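Local structure of CD8 alpha antigen (Sus scrofa, 5EDX) at residues E16-R21 and M108-P113; T31-L36 and D75-I80. The protein forms a homodimer of immunoglobulin V-type domains, the CD8 alpha-alpha co-receptor of the immune system, which probably binds MHC class I molecules. All coordinates share one frame; numbering follows the deposited sequence.

Interaction 1 (E16-R21 and M108-P113); sequences ETVKLR and MSVFLP
Val18 and Leu20 meet Val110 and Met108 through aliphatic groups and a thioether; the only aromatic ring in the two segments, that of Phe111, has Ser109 CB at its edge, in plane, and takes no part in the contact. Val18 CG1 comes to 4.3 Å from Val110 CG1, branch against branch. The other methyl of Val110, CG2, lies 4.2 Å from Leu20 CD2, so the valine bridges both residues of the opposite strand. Met108 reaches further along. Met108 SD stands 4.1 Å from Leu20 CB, and a bend at chi3 (-74°) turns CE aside instead of extending the chain. The carbonyl oxygen Arg21 O is 3.7 Å from Met108 SD. No hydrogen bond crosses, and the strand axes lie 9.5 Å apart at closest, running antiparallel at 171°. Val10 of strand 9-11 touches both Val18 and Val110, while Tyr92 of strand 90-98 packs on Leu20 and Val110. Buried apolar side chains meeting between two facing sheets, with no hydrogen bond from one segment to the other, are characteristic of the immunoglobulin V-set sandwich, here with strand B (18-24) opposed to strand G (101-111).

Interaction 2 (T31-L36 and D75-I80); sequences TSCSWL and DNFYLI
Cys33 and Phe77 make a CH-pi contact: Cys33 CB stands 3.4 Å from the centroid of the Phe77 ring and only 4° off its normal, squarely over one face. A second CH-pi contact lies further along, where Leu79 CB sits 3.7 Å from the centroid of the six-membered ring of Trp35, likewise over a face. The sulfur-aromatic component comes from Cys33 SG, 4.4 Å from the Phe77 centroid; with SG anti to the backbone N (chi1 -167°), the sulfur remains over the same ring face as CB. This is the core of the immunoglobulin V-set domain: Trp35, the strand C tryptophan, packs on Cys94 of the Cys22-Cys94 disulfide, and Cys33 touches both of those cysteines. The strands belong to opposite sheets and run in nearly the same direction, their axes 27° apart. Apolar contacts extend both ring contacts: Leu79 CD1 lies over the same indole face as CB, 3.9 Å above Trp35 CG, and Thr31 CG2 is 4.1 Å from Phe77 CZ. Two backbone oxygens come near the indole: Phe77 O at its edge, 3.5 Å from Trp35 CZ2, and Tyr78 O, obliquely placed, 3.2 Å from Trp35 NE1. The hydroxyl of Thr31 is engaged elsewhere, in a hydrogen bond between its OG1 and the backbone N of Asn28.

Interactions 1 and 2 both span the two sheets of one V-set domain, their centres 15 Å apart. Each pairs one strand from each sheet: 18-24 and 76-81 are neighbours in one, while 33-38 and 101-111 belong to the other. Along the chain the order is 16-21, 31-36, 75-80, 108-113, so the inner pair lies between the outer two. Leu20 N and Leu79 O, 2.8 Å apart, probably form a hydrogen bond within the first sheet, and across the core Met108 CE packs 3.6 Å from Trp35 CZ3. The core is thus continuous, and on its outer side strand 33-38 meets the second subunit, where Ser34 packs on Leu102 and Leu36 on Phe104 of that subunit.

Interaction 1 (E16-R21 and M108-P113)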
ATOM      1  N   GLU A  16     -17.403 -11.146 -16.730  1.00 16.74           N
ATOM      2  CA  GLU A  16     -17.206 -12.345 -15.918  1.00 19.81           C
ATOM      3  C   GLU A  16     -17.149 -12.007 -14.430  1.00 18.42           C
ATOM      4  O   GLU A  16     -16.811 -10.889 -14.049  1.00 16.11           O
ATOM      5  CB  GLU A  16     -15.916 -13.056 -16.334  1.00 20.18           C
ATOM      6  CG  GLU A  16     -15.577 -14.276 -15.490  1.00 29.77           C
ATOM      7  CD  GLU A  16     -14.279 -14.941 -15.911  1.00 43.85           C
ATOM      8  OE1 GLU A  16     -13.803 -14.660 -17.035  1.00 37.48           O
ATOM      9  OE2 GLU A  16     -13.743 -15.747 -15.117  1.00 41.71           O
ATOM     10  N   THR A  17     -17.485 -12.980 -13.592  1.00 14.27           N
ATOM     11  CA  THR A  17     -17.367 -12.819 -12.148  1.00 13.70           C
ATOM     12  C   THR A  17     -16.032 -13.398 -11.694  1.00 16.80           C
ATOM     13  O   THR A  17     -15.728 -14.562 -11.976  1.00 17.46           O
ATOM     14  CB  THR A  17     -18.518 -13.533 -11.422  1.00 15.36           C
ATOM     15  OG1 THR A  17     -19.769 -13.020 -11.902  1.00 16.16           O
ATOM     16  CG2 THR A  17     -18.424 -13.330  -9.909  1.00 14.69           C
ATOM     17  N   VAL A  18     -15.232 -12.579 -11.012  1.00 13.80           N
ATOM     18  CA  VAL A  18     -13.934 -13.005 -10.494  1.00 14.92           C
ATOM     19  C   VAL A  18     -13.953 -12.958  -8.969  1.00 13.45           C
ATOM     20  O   VAL A  18     -14.374 -11.964  -8.384  1.00 12.63           O
ATOM     21  CB  VAL A  18     -12.802 -12.094 -11.024  1.00 12.78           C
ATOM     22  CG1 VAL A  18     -11.464 -12.468 -10.410  1.00 14.31           C
ATOM     23  CG2 VAL A  18     -12.727 -12.173 -12.539  1.00 16.07           C
ATOM     24  N   LYS A  19     -13.505 -14.034  -8.327  1.00  9.81           N
ATOM     25  CA  LYS A  19     -13.478 -14.082  -6.867  1.00 12.57           C
ATOM     26  C   LYS A  19     -12.056 -14.325  -6.370  1.00 13.10           C
ATOM     27  O   LYS A  19     -11.419 -15.315  -6.740  1.00 13.20           O
ATOM     28  CB  LYS A  19     -14.425 -15.168  -6.350  1.00 15.70           C
ATOM     29  CG  LYS A  19     -14.464 -15.299  -4.829  1.00 15.66           C
ATOM     30  CD  LYS A  19     -15.688 -16.103  -4.414  1.00 20.73           C
ATOM     31  CE  LYS A  19     -15.842 -16.148  -2.906  1.00 22.50           C
ATOM     32  NZ  LYS A  19     -17.144 -16.768  -2.528  1.00 23.77           N
ATOM     33  N   LEU A  20     -11.560 -13.405  -5.546  1.00 10.15           N
ATOM     34  CA  LEU A  20     -10.204 -13.481  -5.014  1.00 11.06           C
ATOM     35  C   LEU A  20     -10.237 -13.779  -3.522  1.00 13.64           C
ATOM     36  O   LEU A  20     -11.181 -13.395  -2.839  1.00 11.41           O
ATOM     37  CB  LEU A  20      -9.488 -12.150  -5.230  1.00 11.75           C
ATOM     38  CG  LEU A  20      -9.487 -11.591  -6.653  1.00  8.10           C
ATOM     39  CD1 LEU A  20      -8.765 -10.239  -6.669  1.00 11.63           C
ATOM     40  CD2 LEU A  20      -8.846 -12.569  -7.632  1.00 11.65           C
ATOM     41  N   ARG A  21      -9.205 -14.449  -3.016  1.00 11.12           N
ATOM     42  CA  ARG A  21      -9.153 -14.804  -1.599  1.00 11.93           C
ATOM     43  C   ARG A  21      -7.795 -14.485  -0.983  1.00 11.18           C
ATOM     44  O   ARG A  21      -6.751 -14.763  -1.582  1.00 11.37           O
ATOM     45  CB  ARG A  21      -9.449 -16.297  -1.423  1.00 12.32           C
ATOM     46  CG  ARG A  21      -9.586 -16.740   0.035  1.00 13.76           C
ATOM     47  CD  ARG A  21      -9.723 -18.257   0.137  1.00 19.75           C
ATOM     48  NE  ARG A  21      -8.496 -18.921  -0.289  1.00 24.52           N
ATOM     49  CZ  ARG A  21      -8.355 -19.587  -1.429  1.00 31.21           C
ATOM     50  NH1 ARG A  21      -7.188 -20.145  -1.726  1.00 33.01           N
ATOM     51  NH2 ARG A  21      -9.379 -19.704  -2.267  1.00 35.07           N
ATOM     52  N   MET A 108      -2.458 -10.219  -6.605  1.00  8.73           N
ATOM     53  CA  MET A 108      -3.236 -11.084  -7.476  1.00 11.17           C
ATOM     54  C   MET A 108      -3.543 -10.245  -8.711  1.00 14.93           C
ATOM     55  O   MET A 108      -4.271  -9.259  -8.630  1.00 10.64           O
ATOM     56  CB  MET A 108      -4.516 -11.540  -6.776  1.00 10.05           C
ATOM     57  CG  MET A 108      -4.275 -12.632  -5.720  1.00 14.05           C
ATOM     58  SD  MET A 108      -5.490 -12.708  -4.382  1.00 14.79           S
ATOM     59  CE  MET A 108      -5.025 -11.269  -3.433  1.00 18.02           C
ATOM     60  N   SER A 109      -2.957 -10.613  -9.843  0.51 13.60           N
ATOM     61  CA  SER A 109      -3.169  -9.853 -11.066  0.51 14.33           C
ATOM     62  C   SER A 109      -4.403 -10.374 -11.782  0.51 13.71           C
ATOM     63  O   SER A 109      -4.621 -11.582 -11.876  0.51 16.42           O
ATOM     64  CB  SER A 109      -1.944  -9.919 -11.985  0.51 17.09           C
ATOM     65  OG  SER A 109      -1.751 -11.229 -12.483  0.51 18.64           O
ATOM     66  N   VAL A 110      -5.228  -9.455 -12.263  1.00 11.69           N
ATOM     67  CA  VAL A 110      -6.405  -9.826 -13.024  1.00 11.62           C
ATOM     68  C   VAL A 110      -6.406  -9.014 -14.315  1.00 12.67           C
ATOM     69  O   VAL A 110      -6.482  -7.788 -14.279  1.00  9.79           O
ATOM     70  CB  VAL A 110      -7.698  -9.553 -12.238  1.00 11.63           C
ATOM     71  CG1 VAL A 110      -8.873 -10.195 -12.940  1.00 12.34           C
ATOM     72  CG2 VAL A 110      -7.571 -10.082 -10.806  1.00 14.03           C
ATOM     73  N   PHE A 111      -6.293  -9.701 -15.448  1.00 11.42           N
ATOM     74  CA  PHE A 111      -6.205  -9.031 -16.746  1.00 12.61           C
ATOM     75  C   PHE A 111      -7.060  -9.738 -17.796  1.00 15.20           C
ATOM     76  O   PHE A 111      -7.308 -10.940 -17.701  1.00 17.34           O
ATOM     77  CB  PHE A 111      -4.746  -8.971 -17.230  1.00 12.46           C
ATOM     78  CG  PHE A 111      -3.915  -7.925 -16.535  1.00 12.83           C
ATOM     79  CD1 PHE A 111      -3.858  -6.632 -17.023  1.00 13.49           C
ATOM     80  CD2 PHE A 111      -3.208  -8.231 -15.380  1.00 15.16           C
ATOM     81  CE1 PHE A 111      -3.106  -5.660 -16.389  1.00 15.65           C
ATOM     82  CE2 PHE A 111      -2.453  -7.266 -14.739  1.00 13.42           C
ATOM     83  CZ  PHE A 111      -2.400  -5.978 -15.242  1.00 14.57           C
ATOM     84  N   LEU A 112      -7.522  -8.970 -18.777  1.00 12.62           N
ATOM     85  CA  LEU A 112      -8.183  -9.505 -19.958  1.00 17.32           C
ATOM     86  C   LEU A 112      -7.206 -10.389 -20.733  1.00 24.18           C
ATOM     87  O   LEU A 112      -5.987 -10.195 -20.662  1.00 19.99           O
ATOM     88  CB  LEU A 112      -8.622  -8.346 -20.856  1.00 15.48           C
ATOM     89  CG  LEU A 112     -10.062  -7.839 -21.024  1.00 28.42           C
ATOM     90  CD1 LEU A 112     -10.996  -8.222 -19.895  1.00 23.05           C
ATOM     91  CD2 LEU A 112     -10.070  -6.320 -21.258  1.00 21.31           C
ATOM     92  N   PRO A 113      -7.732 -11.372 -21.473  1.00 26.61           N
ATOM     93  CA  PRO A 113      -6.876 -12.129 -22.390  1.00 38.74           C
ATOM     94  C   PRO A 113      -6.332 -11.192 -23.461  1.00 36.14           C
ATOM     95  O   PRO A 113      -7.043 -10.280 -23.881  1.00 39.89           O
ATOM     96  CB  PRO A 113      -7.844 -13.142 -23.014  1.00 39.28           C
ATOM     97  CG  PRO A 113      -8.958 -13.267 -22.025  1.00 37.52           C
ATOM     98  CD  PRO A 113      -9.109 -11.895 -21.436  1.00 28.75           C
TER

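Interaction 2 (T31-L36 and D75-I80)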
ATOM      1  N   THR A  31      -8.823  -9.992  14.034  1.00 17.15           N
ATOM      2  CA  THR A  31      -8.160  -9.952  12.732  1.00 12.12           C
ATOM      3  C   THR A  31      -8.981  -9.183  11.701  1.00 20.30           C
ATOM      4  O   THR A  31     -10.175  -9.415  11.535  1.00 15.87           O
ATOM      5  CB  THR A  31      -7.865 -11.372  12.208  1.00 15.45           C
ATOM      6  OG1 THR A  31      -6.963 -12.023  13.113  1.00 14.52           O
ATOM      7  CG2 THR A  31      -7.230 -11.327  10.826  1.00 14.23           C
ATOM      8  N   SER A  32      -8.327  -8.263  11.009  1.00 19.97           N
ATOM      9  CA  SER A  32      -8.999  -7.469   9.999  1.00 19.14           C
ATOM     10  C   SER A  32      -8.133  -7.459   8.766  1.00 23.43           C
ATOM     11  O   SER A  32      -6.956  -7.811   8.819  1.00 24.44           O
ATOM     12  CB  SER A  32      -9.206  -6.042  10.504  1.00 21.92           C
ATOM     13  OG  SER A  32      -7.958  -5.379  10.642  1.00 31.97           O
ATOM     14  N   CYS A  33      -8.716  -7.055   7.648  1.00 16.45           N
ATOM     15  CA  CYS A  33      -7.990  -7.028   6.397  1.00 18.30           C
ATOM     16  C   CYS A  33      -8.578  -5.954   5.491  1.00 16.71           C
ATOM     17  O   CYS A  33      -9.792  -5.768   5.446  1.00 16.25           O
ATOM     18  CB  CYS A  33      -8.090  -8.396   5.727  1.00 25.82           C
ATOM     19  SG  CYS A  33      -6.947  -8.642   4.365  1.00 40.91           S
ATOM     20  N   SER A  34      -7.714  -5.230   4.790  1.00 14.10           N
ATOM     21  CA  SER A  34      -8.170  -4.234   3.832  1.00  9.48           C
ATOM     22  C   SER A  34      -7.805  -4.684   2.430  1.00 12.33           C
ATOM     23  O   SER A  34      -6.683  -5.113   2.189  1.00 14.78           O
ATOM     24  CB  SER A  34      -7.519  -2.883   4.116  1.00 10.17           C
ATOM     25  OG  SER A  34      -7.948  -2.373   5.363  1.00 13.29           O
ATOM     26  N   TRP A  35      -8.757  -4.593   1.512  1.00  8.42           N
ATOM     27  CA  TRP A  35      -8.474  -4.852   0.106  1.00  6.97           C
ATOM     28  C   TRP A  35      -7.987  -3.569  -0.563  1.00  7.25           C
ATOM     29  O   TRP A  35      -8.618  -2.523  -0.439  1.00 11.23           O
ATOM     30  CB  TRP A  35      -9.722  -5.372  -0.607  1.00  9.73           C
ATOM     31  CG  TRP A  35      -9.997  -6.825  -0.371  1.00  6.07           C
ATOM     32  CD1 TRP A  35     -10.937  -7.359   0.465  1.00 10.21           C
ATOM     33  CD2 TRP A  35      -9.316  -7.929  -0.973  1.00  9.63           C
ATOM     34  NE1 TRP A  35     -10.885  -8.736   0.415  1.00  8.86           N
ATOM     35  CE2 TRP A  35      -9.901  -9.109  -0.464  1.00  9.12           C
ATOM     36  CE3 TRP A  35      -8.273  -8.039  -1.899  1.00 10.55           C
ATOM     37  CZ2 TRP A  35      -9.475 -10.376  -0.852  1.00  9.69           C
ATOM     38  CZ3 TRP A  35      -7.854  -9.294  -2.285  1.00 12.88           C
ATOM     39  CH2 TRP A  35      -8.451 -10.450  -1.759  1.00 11.26           C
ATOM     40  N   LEU A  36      -6.863  -3.675  -1.264  1.00  8.10           N
ATOM     41  CA  LEU A  36      -6.265  -2.563  -1.992  1.00  8.42           C
ATOM     42  C   LEU A  36      -6.140  -2.936  -3.462  1.00 10.08           C
ATOM     43  O   LEU A  36      -6.151  -4.109  -3.824  1.00  9.82           O
ATOM     44  CB  LEU A  36      -4.880  -2.238  -1.435  1.00  7.85           C
ATOM     45  CG  LEU A  36      -4.804  -1.964   0.068  1.00  9.81           C
ATOM     46  CD1 LEU A  36      -3.351  -1.732   0.487  1.00 12.28           C
ATOM     47  CD2 LEU A  36      -5.677  -0.767   0.441  1.00 10.81           C
ATOM     48  N   ASP A  75     -11.190 -17.011   8.838  1.00 16.50           N
ATOM     49  CA  ASP A  75      -9.935 -16.295   8.612  1.00 17.45           C
ATOM     50  C   ASP A  75      -9.706 -15.985   7.133  1.00 14.16           C
ATOM     51  O   ASP A  75      -8.621 -15.557   6.744  1.00 14.78           O
ATOM     52  CB  ASP A  75      -8.743 -17.076   9.177  1.00 22.53           C
ATOM     53  CG  ASP A  75      -8.523 -18.406   8.479  1.00 24.98           C
ATOM     54  OD1 ASP A  75      -7.433 -18.991   8.649  1.00 30.82           O
ATOM     55  OD2 ASP A  75      -9.435 -18.878   7.766  1.00 26.29           O
ATOM     56  N   ASN A  76     -10.731 -16.203   6.318  1.00 14.83           N
ATOM     57  CA  ASN A  76     -10.648 -15.906   4.888  1.00 12.95           C
ATOM     58  C   ASN A  76     -11.333 -14.599   4.519  1.00 13.96           C
ATOM     59  O   ASN A  76     -12.448 -14.328   4.958  1.00 13.40           O
ATOM     60  CB  ASN A  76     -11.277 -17.033   4.079  1.00 16.63           C
ATOM     61  CG  ASN A  76     -10.536 -18.336   4.231  1.00 21.12           C
ATOM     62  OD1 ASN A  76      -9.359 -18.431   3.892  1.00 18.82           O
ATOM     63  ND2 ASN A  76     -11.223 -19.354   4.740  1.00 25.47           N
ATOM     64  N   PHE A  77     -10.661 -13.801   3.696  1.00 11.05           N
ATOM     65  CA  PHE A  77     -11.231 -12.567   3.176  1.00 10.89           C
ATOM     66  C   PHE A  77     -11.379 -12.688   1.662  1.00 10.70           C
ATOM     67  O   PHE A  77     -10.499 -13.212   0.984  1.00 11.77           O
ATOM     68  CB  PHE A  77     -10.345 -11.374   3.546  1.00 10.50           C
ATOM     69  CG  PHE A  77     -10.199 -11.173   5.029  1.00 13.61           C
ATOM     70  CD1 PHE A  77      -9.225 -11.854   5.744  1.00 13.45           C
ATOM     71  CD2 PHE A  77     -11.058 -10.323   5.711  1.00 12.31           C
ATOM     72  CE1 PHE A  77      -9.101 -11.678   7.119  1.00 16.88           C
ATOM     73  CE2 PHE A  77     -10.941 -10.134   7.070  1.00 13.51           C
ATOM     74  CZ  PHE A  77      -9.961 -10.814   7.784  1.00 12.27           C
ATOM     75  N   TYR A  78     -12.503 -12.217   1.136  1.00 10.42           N
ATOM     76  CA  TYR A  78     -12.791 -12.372  -0.280  1.00  9.11           C
ATOM     77  C   TYR A  78     -13.107 -11.039  -0.924  1.00  8.71           C
ATOM     78  O   TYR A  78     -13.668 -10.151  -0.285  1.00 10.15           O
ATOM     79  CB  TYR A  78     -13.983 -13.308  -0.481  1.00 11.62           C
ATOM     80  CG  TYR A  78     -13.740 -14.710   0.017  1.00 13.53           C
ATOM     81  CD1 TYR A  78     -13.199 -15.677  -0.816  1.00 15.12           C
ATOM     82  CD2 TYR A  78     -14.048 -15.063   1.322  1.00 14.05           C
ATOM     83  CE1 TYR A  78     -12.971 -16.973  -0.359  1.00 17.48           C
ATOM     84  CE2 TYR A  78     -13.827 -16.356   1.788  1.00 15.70           C
ATOM     85  CZ  TYR A  78     -13.290 -17.301   0.940  1.00 19.05           C
ATOM     86  OH  TYR A  78     -13.066 -18.583   1.403  1.00 18.39           O
ATOM     87  N   LEU A  79     -12.744 -10.919  -2.198  1.00 11.01           N
ATOM     88  CA  LEU A  79     -13.146  -9.784  -3.021  1.00  9.36           C
ATOM     89  C   LEU A  79     -13.813 -10.355  -4.257  1.00 11.40           C
ATOM     90  O   LEU A  79     -13.301 -11.292  -4.867  1.00 12.72           O
ATOM     91  CB  LEU A  79     -11.927  -8.965  -3.440  1.00  8.28           C
ATOM     92  CG  LEU A  79     -12.241  -7.635  -4.125  1.00  9.98           C
ATOM     93  CD1 LEU A  79     -12.742  -6.624  -3.110  1.00 11.98           C
ATOM     94  CD2 LEU A  79     -11.019  -7.097  -4.850  1.00 10.68           C
ATOM     95  N   ILE A  80     -14.958  -9.798  -4.629  1.00  8.79           N
ATOM     96  CA  ILE A  80     -15.665 -10.287  -5.799  1.00  9.40           C
ATOM     97  C   ILE A  80     -15.807  -9.169  -6.818  1.00  8.73           C
ATOM     98  O   ILE A  80     -16.368  -8.123  -6.521  1.00 10.76           O
ATOM     99  CB  ILE A  80     -17.060 -10.819  -5.441  1.00 10.24           C
ATOM    100  CG1 ILE A  80     -16.953 -12.040  -4.517  1.00 12.27           C
ATOM    101  CG2 ILE A  80     -17.817 -11.190  -6.711  1.00 13.41           C
ATOM    102  CD1 ILE A  80     -16.887 -11.693  -3.057  1.00 19.89           C
TER